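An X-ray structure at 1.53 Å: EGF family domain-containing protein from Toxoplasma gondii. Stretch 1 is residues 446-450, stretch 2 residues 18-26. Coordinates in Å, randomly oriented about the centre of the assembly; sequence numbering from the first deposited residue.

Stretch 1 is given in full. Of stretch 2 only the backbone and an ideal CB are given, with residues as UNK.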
# COMPACT_ATOMS: atom_id res chain seq x y z
N PHE A 446 -21.33 -7.40 0.80
CA PHE A 446 -19.89 -7.22 0.74
C PHE A 446 -19.43 -6.81 -0.65
O PHE A 446 -20.07 -7.17 -1.65
CB PHE A 446 -19.15 -8.52 1.11
CG PHE A 446 -19.35 -8.99 2.52
CD1 PHE A 446 -20.45 -9.77 2.86
CD2 PHE A 446 -18.42 -8.69 3.51
CE1 PHE A 446 -20.62 -10.22 4.16
CE2 PHE A 446 -18.59 -9.15 4.82
CZ PHE A 446 -19.70 -9.91 5.14
N THR A 447 -18.32 -6.08 -0.72
CA THR A 447 -17.56 -5.93 -1.96
C THR A 447 -16.17 -6.52 -1.78
O THR A 447 -15.72 -6.77 -0.66
CB THR A 447 -17.40 -4.46 -2.45
OG1 THR A 447 -16.32 -3.82 -1.76
CG2 THR A 447 -18.70 -3.68 -2.32
N SER A 448 -15.48 -6.71 -2.89
CA SER A 448 -14.13 -7.26 -2.87
C SER A 448 -13.10 -6.32 -2.25
O SER A 448 -11.98 -6.74 -1.95
CB SER A 448 -13.71 -7.63 -4.29
OG SER A 448 -13.83 -6.54 -5.17
N LEU A 449 -13.47 -5.05 -2.08
CA LEU A 449 -12.61 -4.05 -1.43
C LEU A 449 -13.02 -3.76 0.02
O LEU A 449 -12.37 -2.96 0.70
CB LEU A 449 -12.64 -2.76 -2.26
CG LEU A 449 -11.91 -2.81 -3.61
CD1 LEU A 449 -12.37 -1.69 -4.50
CD2 LEU A 449 -10.41 -2.76 -3.42
N SER A 450 -14.08 -4.42 0.49
CA SER A 450 -14.58 -4.23 1.86
C SER A 450 -13.77 -5.02 2.88
O SER A 450 -13.22 -6.08 2.58
CB SER A 450 -16.04 -4.69 1.97
OG SER A 450 -16.88 -4.14 0.98
N UNK A 18 -20.01 4.51 -6.35
CA UNK A 18 -18.88 4.16 -5.49
C UNK A 18 -18.68 2.64 -5.41
O UNK A 18 -17.65 2.18 -4.92
CB UNK A 18 -19.09 4.73 -4.09
N UNK A 19 -19.65 1.87 -5.89
CA UNK A 19 -19.57 0.41 -5.85
C UNK A 19 -19.21 -0.18 -7.21
O UNK A 19 -19.14 -1.40 -7.35
CB UNK A 19 -20.90 -0.18 -5.37
N UNK A 20 -18.95 0.68 -8.20
CA UNK A 20 -18.59 0.20 -9.54
C UNK A 20 -17.09 -0.05 -9.63
O UNK A 20 -16.33 0.73 -10.21
CB UNK A 20 -19.02 1.21 -10.61
N UNK A 21 -16.68 -1.18 -9.08
CA UNK A 21 -15.26 -1.47 -8.86
C UNK A 21 -14.47 -1.60 -10.16
O UNK A 21 -13.42 -1.00 -10.28
CB UNK A 21 -15.11 -2.76 -8.05
N UNK A 22 -14.98 -2.35 -11.16
CA UNK A 22 -14.17 -2.41 -12.39
C UNK A 22 -13.98 -1.06 -13.08
O UNK A 22 -12.92 -0.81 -13.65
CB UNK A 22 -14.82 -3.38 -13.38
N UNK A 23 -14.98 -0.19 -13.01
CA UNK A 23 -14.87 1.12 -13.65
C UNK A 23 -13.94 2.07 -12.89
O UNK A 23 -13.25 2.89 -13.50
CB UNK A 23 -16.26 1.75 -13.78
N UNK A 24 -13.92 1.96 -11.57
CA UNK A 24 -13.27 2.97 -10.73
C UNK A 24 -11.96 2.53 -10.07
O UNK A 24 -11.16 3.38 -9.70
CB UNK A 24 -14.25 3.41 -9.63
N UNK A 25 -11.74 1.23 -9.97
CA UNK A 25 -10.49 0.70 -9.44
C UNK A 25 -9.50 0.64 -10.59
O UNK A 25 -9.21 -0.42 -11.16
CB UNK A 25 -10.68 -0.67 -8.80
N UNK A 26 -8.97 1.81 -10.92
CA UNK A 26 -8.22 1.99 -12.14
C UNK A 26 -6.72 2.07 -11.88
O UNK A 26 -6.27 2.15 -10.74
CB UNK A 26 -8.70 3.25 -12.86

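Stretch 1 presents a type I turn from Thr-447 to Ser-450, closed by Ser-450 N to Thr-447 O at 3.1 Å. Thr-447 OG1 accepts from Leu-449 N (3.1 Å) and donates to Ser-450 OG (2.8 Å), so this hydroxyl is occupied inside the turn. What remains toward stretch 2 is largely methyl surface, with the Ser-448 hydroxyl beside it.

Position 18 has no atom of stretch 1 within 5.5 Å of its ideal CB, so the contact leaves the choice open, polar or charged included. It is Arg-18, whose NE is hydrogen-bonded elsewhere in the structure.

At position 19, CA-to-CB runs sideways, and the ideal CB lies 5.1 Å from Thr-447 CG2. A short side chain would stop short of that methyl; a long aliphatic or aromatic one could reach it. The residue is Phe-19, with chi1 in m, and its CD1 comes to 4.0 Å from Thr-447 CG2, which meets the ring obliquely.

Position 20 is out of reach of stretch 1, but it sits right before a helix, where Asn, Asp, Ser or Thr can accept from a free backbone NH. Asn-20 does so: its OD1 takes a weak capping bond from the backbone N of position 23 at 3.5 Å.

Position 21 points its CB toward the turn, 4.6 Å from Leu-449 CD1 and 4.9 Å from Ser-448 OG. The nearby methyl favours a medium aliphatic chain, which helical phi/psi (-65/-46) allow; Leu, Ile or Met would be reasonable, and Val would reach less far. Ile-21 is found, chi1 m and chi2 t, with more of its surface covered by the other stretch than any other residue here. Its CD1 lies 3.7 Å from Thr-447 CB and 3.5 Å from Ser-448 OG, while its CG1 packs 3.8 Å from Leu-449 CD1.

Positions 22, 23 and 24 have nothing of stretch 1 within 5.5 Å of their ideal CB. Early in a helix, with phi -62, position 22 tolerates proline, and Pro-22 is there. Position 23 is free to take a polar or charged residue and holds Lys-23, extended through chi3. Position 24, near the helix end, could be polar or apolar; it is Asn-24, whose ND2 bonds to a residue just outside the stretch.

Position 25 leaves helical phi/psi (-85/77) and turns its CB toward Leu-449 CD1, 4.7 Å away. A flat or apolar side chain could lie against that leucine. His-25 does: Leu-449 CD2 sits over one face of its ring, 4.1 Å from CE1, while ND1 is hydrogen-bonded elsewhere.

Position 26 is out of reach and extended, an easy place for a beta-branched residue; it is Val-26.

Stretch 2, residues 18-26: RFNIPKNHV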
# COMPACT_ATOMS: atom_id res chain seq x y z
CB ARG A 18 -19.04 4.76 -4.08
CG ARG A 18 -20.10 4.09 -3.21
CD ARG A 18 -20.43 4.93 -1.96
NE ARG A 18 -20.74 6.30 -2.36
CZ ARG A 18 -20.64 7.36 -1.56
NH1 ARG A 18 -20.25 7.23 -0.30
NH2 ARG A 18 -20.93 8.56 -2.03
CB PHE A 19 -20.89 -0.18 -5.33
CG PHE A 19 -21.25 0.29 -3.94
CD1 PHE A 19 -20.49 -0.09 -2.85
CD2 PHE A 19 -22.31 1.15 -3.75
CE1 PHE A 19 -20.81 0.36 -1.57
CE2 PHE A 19 -22.63 1.60 -2.48
CZ PHE A 19 -21.87 1.20 -1.40
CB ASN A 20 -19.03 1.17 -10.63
CG ASN A 20 -18.95 0.57 -12.01
OD1 ASN A 20 -18.32 -0.47 -12.19
ND2 ASN A 20 -19.57 1.21 -12.99
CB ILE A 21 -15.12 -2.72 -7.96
CG1 ILE A 21 -15.54 -2.35 -6.53
CG2 ILE A 21 -13.68 -3.26 -7.96
CD1 ILE A 21 -15.64 -3.52 -5.59
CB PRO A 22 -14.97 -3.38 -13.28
CG PRO A 22 -15.69 -4.25 -12.31
CD PRO A 22 -16.12 -3.28 -11.21
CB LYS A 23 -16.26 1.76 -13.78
CG LYS A 23 -16.28 3.06 -14.58
CD LYS A 23 -17.70 3.57 -14.74
CE LYS A 23 -17.79 4.69 -15.76
NZ LYS A 23 -17.22 5.97 -15.26
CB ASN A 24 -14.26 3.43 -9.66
CG ASN A 24 -15.46 4.13 -10.27
OD1 ASN A 24 -15.40 4.61 -11.40
ND2 ASN A 24 -16.56 4.17 -9.54
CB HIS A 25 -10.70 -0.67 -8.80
CG HIS A 25 -9.54 -1.15 -7.99
ND1 HIS A 25 -9.05 -0.44 -6.91
CD2 HIS A 25 -8.80 -2.28 -8.06
CE1 HIS A 25 -8.05 -1.11 -6.37
NE2 HIS A 25 -7.88 -2.23 -7.05
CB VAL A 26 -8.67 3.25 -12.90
CG1 VAL A 26 -10.16 3.19 -13.19
CG2 VAL A 26 -8.35 4.51 -12.10
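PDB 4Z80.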